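Local coordinates for DHHA1 domain protein (Clostridium perfringens, PDB 3KEW) that probably hydrolyses mischarged aminoacyl-tRNA, like the editing domain of alanyl-tRNA synthetase, at a site that carries a zinc ion, at residues 126-132 / 219-225; 146-150 / 207-211. All blocks are in the same frame, centred on the assembly; numbering follows the deposited sequence.

Contact 1: residues 126-132 / 219-225; sequences STVDIVG and NATRIEY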
ATOM      1  N   SER A 126     -10.085   8.581  -0.715  1.00 42.28           N
ATOM      2  CA  SER A 126      -9.006   8.355  -1.662  1.00 42.87           C
ATOM      3  C   SER A 126      -9.483   8.779  -3.035  1.00 44.21           C
ATOM      4  O   SER A 126     -10.683   8.708  -3.311  1.00 38.04           O
ATOM      5  CB  SER A 126      -8.604   6.878  -1.706  1.00 47.93           C
ATOM      6  OG  SER A 126      -8.316   6.363  -0.423  1.00 47.69           O
ATOM      7  N   THR A 127      -8.556   9.224  -3.884  1.00 42.45           N
ATOM      8  CA  THR A 127      -8.873   9.565  -5.268  1.00 36.85           C
ATOM      9  C   THR A 127      -7.990   8.835  -6.284  1.00 41.13           C
ATOM     10  O   THR A 127      -6.886   8.364  -5.973  1.00 38.44           O
ATOM     11  CB  THR A 127      -8.842  11.096  -5.556  1.00 38.90           C
ATOM     12  OG1 THR A 127      -7.543  11.626  -5.263  1.00 44.52           O
ATOM     13  CG2 THR A 127      -9.870  11.843  -4.723  1.00 42.55           C
ATOM     14  N   VAL A 128      -8.519   8.727  -7.492  1.00 40.22           N
ATOM     15  CA  VAL A 128      -7.788   8.274  -8.674  1.00 40.09           C
ATOM     16  C   VAL A 128      -8.190   9.227  -9.825  1.00 42.54           C
ATOM     17  O   VAL A 128      -9.366   9.600  -9.944  1.00 42.45           O
ATOM     18  CB  VAL A 128      -8.048   6.755  -8.977  1.00 45.99           C
ATOM     19  CG1 VAL A 128      -9.529   6.448  -9.370  1.00 44.30           C
ATOM     20  CG2 VAL A 128      -7.095   6.228 -10.048  1.00 36.67           C
ATOM     21  N   ASP A 129      -7.213   9.658 -10.627  1.00 43.43           N
ATOM     22  CA  ASP A 129      -7.452  10.560 -11.765  1.00 35.44           C
ATOM     23  C   ASP A 129      -7.379   9.772 -13.061  1.00 40.47           C
ATOM     24  O   ASP A 129      -6.374   9.126 -13.329  1.00 39.33           O
ATOM     25  CB  ASP A 129      -6.408  11.680 -11.827  1.00 32.89           C
ATOM     26  CG  ASP A 129      -6.515  12.672 -10.670  1.00 44.09           C
ATOM     27  OD1 ASP A 129      -7.392  12.525  -9.797  1.00 41.76           O
ATOM     28  OD2 ASP A 129      -5.700  13.613 -10.638  1.00 42.92           O
ATOM     29  N   ILE A 130      -8.438   9.837 -13.862  1.00 37.76           N
ATOM     30  CA  ILE A 130      -8.474   9.148 -15.150  1.00 44.17           C
ATOM     31  C   ILE A 130      -8.422  10.205 -16.248  1.00 47.45           C
ATOM     32  O   ILE A 130      -9.109  11.213 -16.162  1.00 46.28           O
ATOM     33  CB  ILE A 130      -9.756   8.282 -15.296  1.00 41.82           C
ATOM     34  CG1 ILE A 130      -9.967   7.384 -14.061  1.00 41.43           C
ATOM     35  CG2 ILE A 130      -9.722   7.450 -16.569  1.00 38.88           C
ATOM     36  CD1 ILE A 130      -8.907   6.303 -13.836  1.00 34.37           C
ATOM     37  N   VAL A 131      -7.606   9.972 -17.273  1.00 53.68           N
ATOM     38  CA  VAL A 131      -7.434  10.942 -18.348  1.00 56.98           C
ATOM     39  C   VAL A 131      -8.700  11.041 -19.210  1.00 58.57           C
ATOM     40  O   VAL A 131      -9.204  10.033 -19.714  1.00 57.28           O
ATOM     41  CB  VAL A 131      -6.211  10.615 -19.248  1.00 56.76           C
ATOM     42  CG1 VAL A 131      -5.938  11.766 -20.196  1.00 58.80           C
ATOM     43  CG2 VAL A 131      -4.971  10.322 -18.417  1.00 49.47           C
ATOM     44  N   GLY A 132      -9.203  12.264 -19.358  1.00 59.56           N
ATOM     45  CA  GLY A 132     -10.357  12.538 -20.204  1.00 60.65           C
ATOM     46  C   GLY A 132     -11.646  12.694 -19.425  1.00 61.18           C
ATOM     47  O   GLY A 132     -11.690  12.473 -18.207  1.00 58.45           O
ATOM     48  N   ASN A 219      -7.353  18.122 -17.212  1.00 49.99           N
ATOM     49  CA  ASN A 219      -7.635  17.201 -18.324  1.00 51.86           C
ATOM     50  C   ASN A 219      -8.111  15.818 -17.877  1.00 52.59           C
ATOM     51  O   ASN A 219      -8.183  14.880 -18.682  1.00 50.15           O
ATOM     52  CB  ASN A 219      -6.409  17.059 -19.226  1.00 55.34           C
ATOM     53  CG  ASN A 219      -5.995  18.373 -19.862  1.00 56.96           C
ATOM     54  OD1 ASN A 219      -6.824  19.246 -20.106  1.00 58.41           O
ATOM     55  ND2 ASN A 219      -4.706  18.512 -20.142  1.00 53.82           N
ATOM     56  N   ALA A 220      -8.464  15.707 -16.603  1.00 46.88           N
ATOM     57  CA  ALA A 220      -8.774  14.419 -15.999  1.00 49.64           C
ATOM     58  C   ALA A 220     -10.120  14.403 -15.262  1.00 47.50           C
ATOM     59  O   ALA A 220     -10.692  15.453 -14.968  1.00 48.21           O
ATOM     60  CB  ALA A 220      -7.624  14.014 -15.041  1.00 50.49           C
ATOM     61  N   THR A 221     -10.626  13.199 -14.982  1.00 50.18           N
ATOM     62  CA  THR A 221     -11.746  13.024 -14.059  1.00 46.55           C
ATOM     63  C   THR A 221     -11.200  12.503 -12.733  1.00 47.47           C
ATOM     64  O   THR A 221     -10.668  11.396 -12.674  1.00 50.11           O
ATOM     65  CB  THR A 221     -12.822  12.048 -14.611  1.00 50.07           C
ATOM     66  OG1 THR A 221     -13.230  12.466 -15.921  1.00 52.24           O
ATOM     67  CG2 THR A 221     -14.038  12.018 -13.698  1.00 45.74           C
ATOM     68  N   ARG A 222     -11.300  13.325 -11.692  1.00 43.77           N
ATOM     69  CA  ARG A 222     -10.908  12.936 -10.344  1.00 47.72           C
ATOM     70  C   ARG A 222     -12.045  12.176  -9.660  1.00 50.35           C
ATOM     71  O   ARG A 222     -13.099  12.747  -9.377  1.00 47.89           O
ATOM     72  CB  ARG A 222     -10.525  14.170  -9.531  1.00 47.59           C
ATOM     73  CG  ARG A 222     -10.149  13.884  -8.078  1.00 48.92           C
ATOM     74  CD  ARG A 222      -9.176  14.923  -7.573  1.00 52.55           C
ATOM     75  NE  ARG A 222      -7.899  14.832  -8.279  1.00 51.59           N
ATOM     76  CZ  ARG A 222      -6.881  15.665  -8.099  1.00 54.05           C
ATOM     77  NH1 ARG A 222      -6.980  16.664  -7.234  1.00 40.59           N
ATOM     78  NH2 ARG A 222      -5.759  15.499  -8.785  1.00 44.68           N
ATOM     79  N   ILE A 223     -11.808  10.894  -9.393  1.00 44.04           N
ATOM     80  CA  ILE A 223     -12.814   9.977  -8.863  1.00 43.66           C
ATOM     81  C   ILE A 223     -12.560   9.655  -7.384  1.00 43.48           C
ATOM     82  O   ILE A 223     -11.503   9.136  -7.054  1.00 43.83           O
ATOM     83  CB  ILE A 223     -12.809   8.666  -9.696  1.00 37.74           C
ATOM     84  CG1 ILE A 223     -13.155   8.970 -11.161  1.00 36.30           C
ATOM     85  CG2 ILE A 223     -13.761   7.637  -9.113  1.00 39.36           C
ATOM     86  CD1 ILE A 223     -13.150   7.765 -12.049  1.00 44.35           C
ATOM     87  N   GLU A 224     -13.508   9.983  -6.502  1.00 44.08           N
ATOM     88  CA  GLU A 224     -13.439   9.592  -5.082  1.00 43.54           C
ATOM     89  C   GLU A 224     -13.973   8.180  -4.851  1.00 44.61           C
ATOM     90  O   GLU A 224     -15.080   7.854  -5.287  1.00 43.63           O
ATOM     91  CB  GLU A 224     -14.232  10.565  -4.195  1.00 47.71           C
ATOM     92  CG  GLU A 224     -13.477  11.791  -3.768  1.00 47.28           C
ATOM     93  CD  GLU A 224     -14.320  12.768  -2.967  1.00 51.26           C
ATOM     94  OE1 GLU A 224     -14.298  13.971  -3.309  1.00 55.10           O
ATOM     95  OE2 GLU A 224     -15.005  12.345  -2.006  1.00 48.62           O
ATOM     96  N   TYR A 225     -13.208   7.345  -4.147  1.00 43.86           N
ATOM     97  CA  TYR A 225     -13.640   5.969  -3.871  1.00 45.72           C
ATOM     98  C   TYR A 225     -13.370   5.519  -2.435  1.00 43.91           C
ATOM     99  O   TYR A 225     -12.540   6.097  -1.725  1.00 44.90           O
ATOM    100  CB  TYR A 225     -13.011   4.970  -4.871  1.00 45.53           C
ATOM    101  CG  TYR A 225     -11.540   4.733  -4.610  1.00 52.26           C
ATOM    102  CD1 TYR A 225     -10.568   5.527  -5.229  1.00 48.85           C
ATOM    103  CD2 TYR A 225     -11.114   3.733  -3.718  1.00 50.33           C
ATOM    104  CE1 TYR A 225      -9.226   5.330  -4.972  1.00 47.20           C
ATOM    105  CE2 TYR A 225      -9.768   3.531  -3.453  1.00 44.48           C
ATOM    106  CZ  TYR A 225      -8.836   4.331  -4.086  1.00 46.17           C
ATOM    107  OH  TYR A 225      -7.512   4.145  -3.827  1.00 48.74           O
TER
HETATM  108  O   HOH W   1     -10.614   5.460   0.515  1.00 47.18           O
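Tyr-225 lays its ring across Ser-126 at one end of two antiparallel strands. Ser-126 CB sits over one face of the ring, 3.5 Å from Tyr-225 CZ and offset toward the rim, in a CH-pi contact. The chi1 of 73° sets Tyr-225 CG between its own backbone N and carbonyl carbon, which swings the ring over the neighbouring strand and lets its edge reach the Thr-127 carbonyl carbon. Beyond Ser-126, Tyr-225 OH bonds to the backbone O of Gln-97 in helix 88-112. A water takes a hydrogen bond from Ser-126 OG and gives one to Tyr-225 O, closing this end of the ladder.

The strands are the two inner ones of a four-stranded antiparallel sheet. Ser-126, Val-128, Ile-130, Thr-221, Ile-223 and Tyr-225 share one face, where Val-128, Ile-223 and Tyr-225 meet helix 88-112; Ile-130 CG1 packs 3.8 Å from Ile-223 CD1.

On the other face Asp-129 and Arg-222, a non-hydrogen-bonded pair, lie side by side. Arg-222 grips the carboxylate side-on, NE reaching Asp-129 OD1 at 2.8 Å and NH2 reaching Asp-129 OD2 at 2.6 Å. The two bonds of this salt bridge fix the rotation of both groups and keep their planes nearly coplanar, 19° apart. At the far end Thr-221 OG1 donates to Gly-132 O at 2.8 Å, while Gly-132 N bonds to Asn-219 O.

Contact 2: residues 146-150 / 207-211; sequences ANRLI and QVIKI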
ATOM      1  N   ALA A 146     -15.077  -3.795 -11.249  1.00 46.32           N
ATOM      2  CA  ALA A 146     -14.143  -3.896 -10.122  1.00 47.22           C
ATOM      3  C   ALA A 146     -14.692  -4.849  -9.062  1.00 45.15           C
ATOM      4  O   ALA A 146     -14.002  -5.779  -8.635  1.00 44.57           O
ATOM      5  CB  ALA A 146     -13.861  -2.524  -9.533  1.00 42.40           C
ATOM      6  N   ASN A 147     -15.950  -4.632  -8.684  1.00 49.50           N
ATOM      7  CA  ASN A 147     -16.646  -5.486  -7.725  1.00 48.00           C
ATOM      8  C   ASN A 147     -16.835  -6.908  -8.225  1.00 46.43           C
ATOM      9  O   ASN A 147     -16.784  -7.845  -7.439  1.00 50.61           O
ATOM     10  CB  ASN A 147     -17.981  -4.869  -7.344  1.00 48.10           C
ATOM     11  CG  ASN A 147     -17.833  -3.790  -6.305  1.00 49.14           C
ATOM     12  OD1 ASN A 147     -17.424  -4.059  -5.179  1.00 40.29           O
ATOM     13  ND2 ASN A 147     -18.156  -2.555  -6.678  1.00 49.19           N
ATOM     14  N   ARG A 148     -17.030  -7.061  -9.532  1.00 45.42           N
ATOM     15  CA  ARG A 148     -17.078  -8.378 -10.150  1.00 48.28           C
ATOM     16  C   ARG A 148     -15.755  -9.137 -10.009  1.00 49.04           C
ATOM     17  O   ARG A 148     -15.758 -10.337  -9.722  1.00 51.95           O
ATOM     18  CB  ARG A 148     -17.475  -8.284 -11.627  1.00 47.66           C
ATOM     19  CG  ARG A 148     -17.727  -9.656 -12.257  1.00 51.75           C
ATOM     20  CD  ARG A 148     -17.936  -9.583 -13.741  1.00 55.82           C
ATOM     21  NE  ARG A 148     -16.702  -9.285 -14.469  1.00 55.82           N
ATOM     22  CZ  ARG A 148     -15.809 -10.190 -14.858  1.00 51.66           C
ATOM     23  NH1 ARG A 148     -15.976 -11.476 -14.579  1.00 57.37           N
ATOM     24  NH2 ARG A 148     -14.732  -9.803 -15.525  1.00 58.82           N
ATOM     25  N   LEU A 149     -14.632  -8.441 -10.202  1.00 45.67           N
ATOM     26  CA  LEU A 149     -13.320  -9.074 -10.058  1.00 46.90           C
ATOM     27  C   LEU A 149     -12.925  -9.312  -8.594  1.00 41.56           C
ATOM     28  O   LEU A 149     -12.135 -10.218  -8.318  1.00 43.32           O
ATOM     29  CB  LEU A 149     -12.225  -8.313 -10.827  1.00 49.15           C
ATOM     30  CG  LEU A 149     -12.322  -8.300 -12.357  1.00 50.57           C
ATOM     31  CD1 LEU A 149     -11.206  -7.446 -12.964  1.00 43.31           C
ATOM     32  CD2 LEU A 149     -12.317  -9.722 -12.942  1.00 46.53           C
ATOM     33  N   ILE A 150     -13.476  -8.518  -7.666  1.00 42.06           N
ATOM     34  CA  ILE A 150     -13.354  -8.812  -6.235  1.00 39.94           C
ATOM     35  C   ILE A 150     -13.943 -10.199  -5.949  1.00 46.47           C
ATOM     36  O   ILE A 150     -13.290 -11.066  -5.344  1.00 46.68           O
ATOM     37  CB  ILE A 150     -14.057  -7.751  -5.340  1.00 45.89           C
ATOM     38  CG1 ILE A 150     -13.282  -6.427  -5.343  1.00 47.46           C
ATOM     39  CG2 ILE A 150     -14.201  -8.270  -3.897  1.00 46.68           C
ATOM     40  CD1 ILE A 150     -13.933  -5.284  -4.542  1.00 37.76           C
ATOM     41  N   GLN A 207     -13.201  -6.777  -0.150  1.00 48.58           N
ATOM     42  CA  GLN A 207     -14.617  -6.899   0.287  1.00 51.34           C
ATOM     43  C   GLN A 207     -15.581  -6.304  -0.737  1.00 51.21           C
ATOM     44  O   GLN A 207     -16.363  -7.024  -1.369  1.00 55.25           O
ATOM     45  CB  GLN A 207     -14.890  -6.284   1.681  1.00 45.76           C
ATOM     46  CG  GLN A 207     -13.989  -6.751   2.839  1.00 58.49           C
ATOM     47  CD  GLN A 207     -14.129  -5.855   4.085  1.00 60.44           C
ATOM     48  OE1 GLN A 207     -15.216  -5.362   4.393  1.00 76.13           O
ATOM     49  NE2 GLN A 207     -13.031  -5.642   4.791  1.00 60.38           N
ATOM     50  N   VAL A 208     -15.502  -4.984  -0.887  1.00 49.80           N
ATOM     51  CA  VAL A 208     -16.369  -4.201  -1.760  1.00 48.80           C
ATOM     52  C   VAL A 208     -15.670  -2.869  -2.094  1.00 47.50           C
ATOM     53  O   VAL A 208     -14.858  -2.364  -1.313  1.00 49.15           O
ATOM     54  CB  VAL A 208     -17.780  -3.999  -1.098  1.00 47.68           C
ATOM     55  CG1 VAL A 208     -17.692  -3.128   0.151  1.00 46.61           C
ATOM     56  CG2 VAL A 208     -18.816  -3.476  -2.089  1.00 45.07           C
ATOM     57  N   ILE A 209     -15.961  -2.327  -3.270  1.00 45.34           N
ATOM     58  CA  ILE A 209     -15.468  -1.014  -3.667  1.00 46.35           C
ATOM     59  C   ILE A 209     -16.621  -0.122  -4.172  1.00 47.91           C
ATOM     60  O   ILE A 209     -17.449  -0.535  -4.998  1.00 44.94           O
ATOM     61  CB  ILE A 209     -14.288  -1.132  -4.689  1.00 46.71           C
ATOM     62  CG1 ILE A 209     -13.653   0.222  -4.980  1.00 46.07           C
ATOM     63  CG2 ILE A 209     -14.725  -1.802  -5.974  1.00 46.75           C
ATOM     64  CD1 ILE A 209     -12.188   0.093  -5.326  1.00 54.67           C
ATOM     65  N   LYS A 210     -16.683   1.091  -3.638  1.00 44.90           N
ATOM     66  CA  LYS A 210     -17.710   2.039  -4.019  1.00 43.72           C
ATOM     67  C   LYS A 210     -17.104   3.349  -4.500  1.00 45.86           C
ATOM     68  O   LYS A 210     -16.265   3.942  -3.813  1.00 44.19           O
ATOM     69  CB  LYS A 210     -18.642   2.311  -2.833  1.00 49.18           C
ATOM     70  CG  LYS A 210     -19.612   1.173  -2.537  1.00 55.37           C
ATOM     71  CD  LYS A 210     -20.508   1.519  -1.362  1.00 66.20           C
ATOM     72  CE  LYS A 210     -21.540   0.432  -1.100  1.00 67.00           C
ATOM     73  NZ  LYS A 210     -20.968  -0.700  -0.336  1.00 69.99           N
ATOM     74  N   ILE A 211     -17.537   3.796  -5.677  1.00 39.68           N
ATOM     75  CA  ILE A 211     -17.240   5.142  -6.148  1.00 40.19           C
ATOM     76  C   ILE A 211     -18.264   6.114  -5.551  1.00 44.54           C
ATOM     77  O   ILE A 211     -19.476   5.941  -5.705  1.00 46.45           O
ATOM     78  CB  ILE A 211     -17.179   5.197  -7.692  1.00 45.41           C
ATOM     79  CG1 ILE A 211     -15.923   4.465  -8.172  1.00 38.38           C
ATOM     80  CG2 ILE A 211     -17.235   6.655  -8.207  1.00 39.40           C
ATOM     81  CD1 ILE A 211     -15.804   4.298  -9.689  1.00 43.65           C
TER
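Asn-147 reaches from its helix to the backbone of Ile-209 and satisfies both polar atoms of that residue. Its OD1 accepts from Ile-209 N at 3.0 Å, and its ND2 donates to Ile-209 O at 2.7 Å. The second bond lies close to the Asn-147 amide plane and in the plane of the Ile-209 carbonyl; the first meets OD1 from 21° off its plane. Together they fix the rotation of the amide and occupy the backbone of a strand edge much as a neighbouring strand would.

Ile-209 CG1 lies anti to the backbone N (chi1 -173°), which leaves CG2 to face the helix, where it packs 3.7 Å from Ala-146 CB and 3.8 Å from Ile-150 CD1, one helical turn further on. Ile-150 CG2 also rests on Gln-207 O, and Val-208 CG2 comes 3.4 Å from Asn-147 OD1.

Strand 209-217 is an outermost strand of the four-stranded antiparallel sheet, and the axes of 146-150 and 209-211 run nearly antiparallel, at 176°. The same edge continues at Ile-211, whose N and O bond to Glu-143 and Arg-140 of helix 136-152.

Further out, Asn-147 ND2 also donates to Glu-143 O, one turn back, steadying the amide. Leu-103 of helix 88-112 lies against Ala-146 and Ile-150, and Leu-104 against Ile-209. On the other side, backbone hydrogen bonds join Lys-210 to Val-226 and, just before the strand, Val-208 to Gly-228.

The centres of contacts 1 and 2 lie about 17 Å apart, and both reach the same four-stranded antiparallel sheet. Contact 1 joins its two inner strands; contact 2 seats a helix on the edge strand 209-217, the neighbour of strand 220-227. Along the chain strand 126-131 leads to helix 136-152, and strand 209-217 leads back to strand 220-227, which places contact 2 between the two halves of contact 1. They meet directly where Ile-223 CG2 packs 3.7 Å from Ile-211 CG2. Helix 88-112, which supplies His-98 and His-102 to the zinc ion, packs against both, tying the sheet and helix 136-152 to the metal-bearing helix.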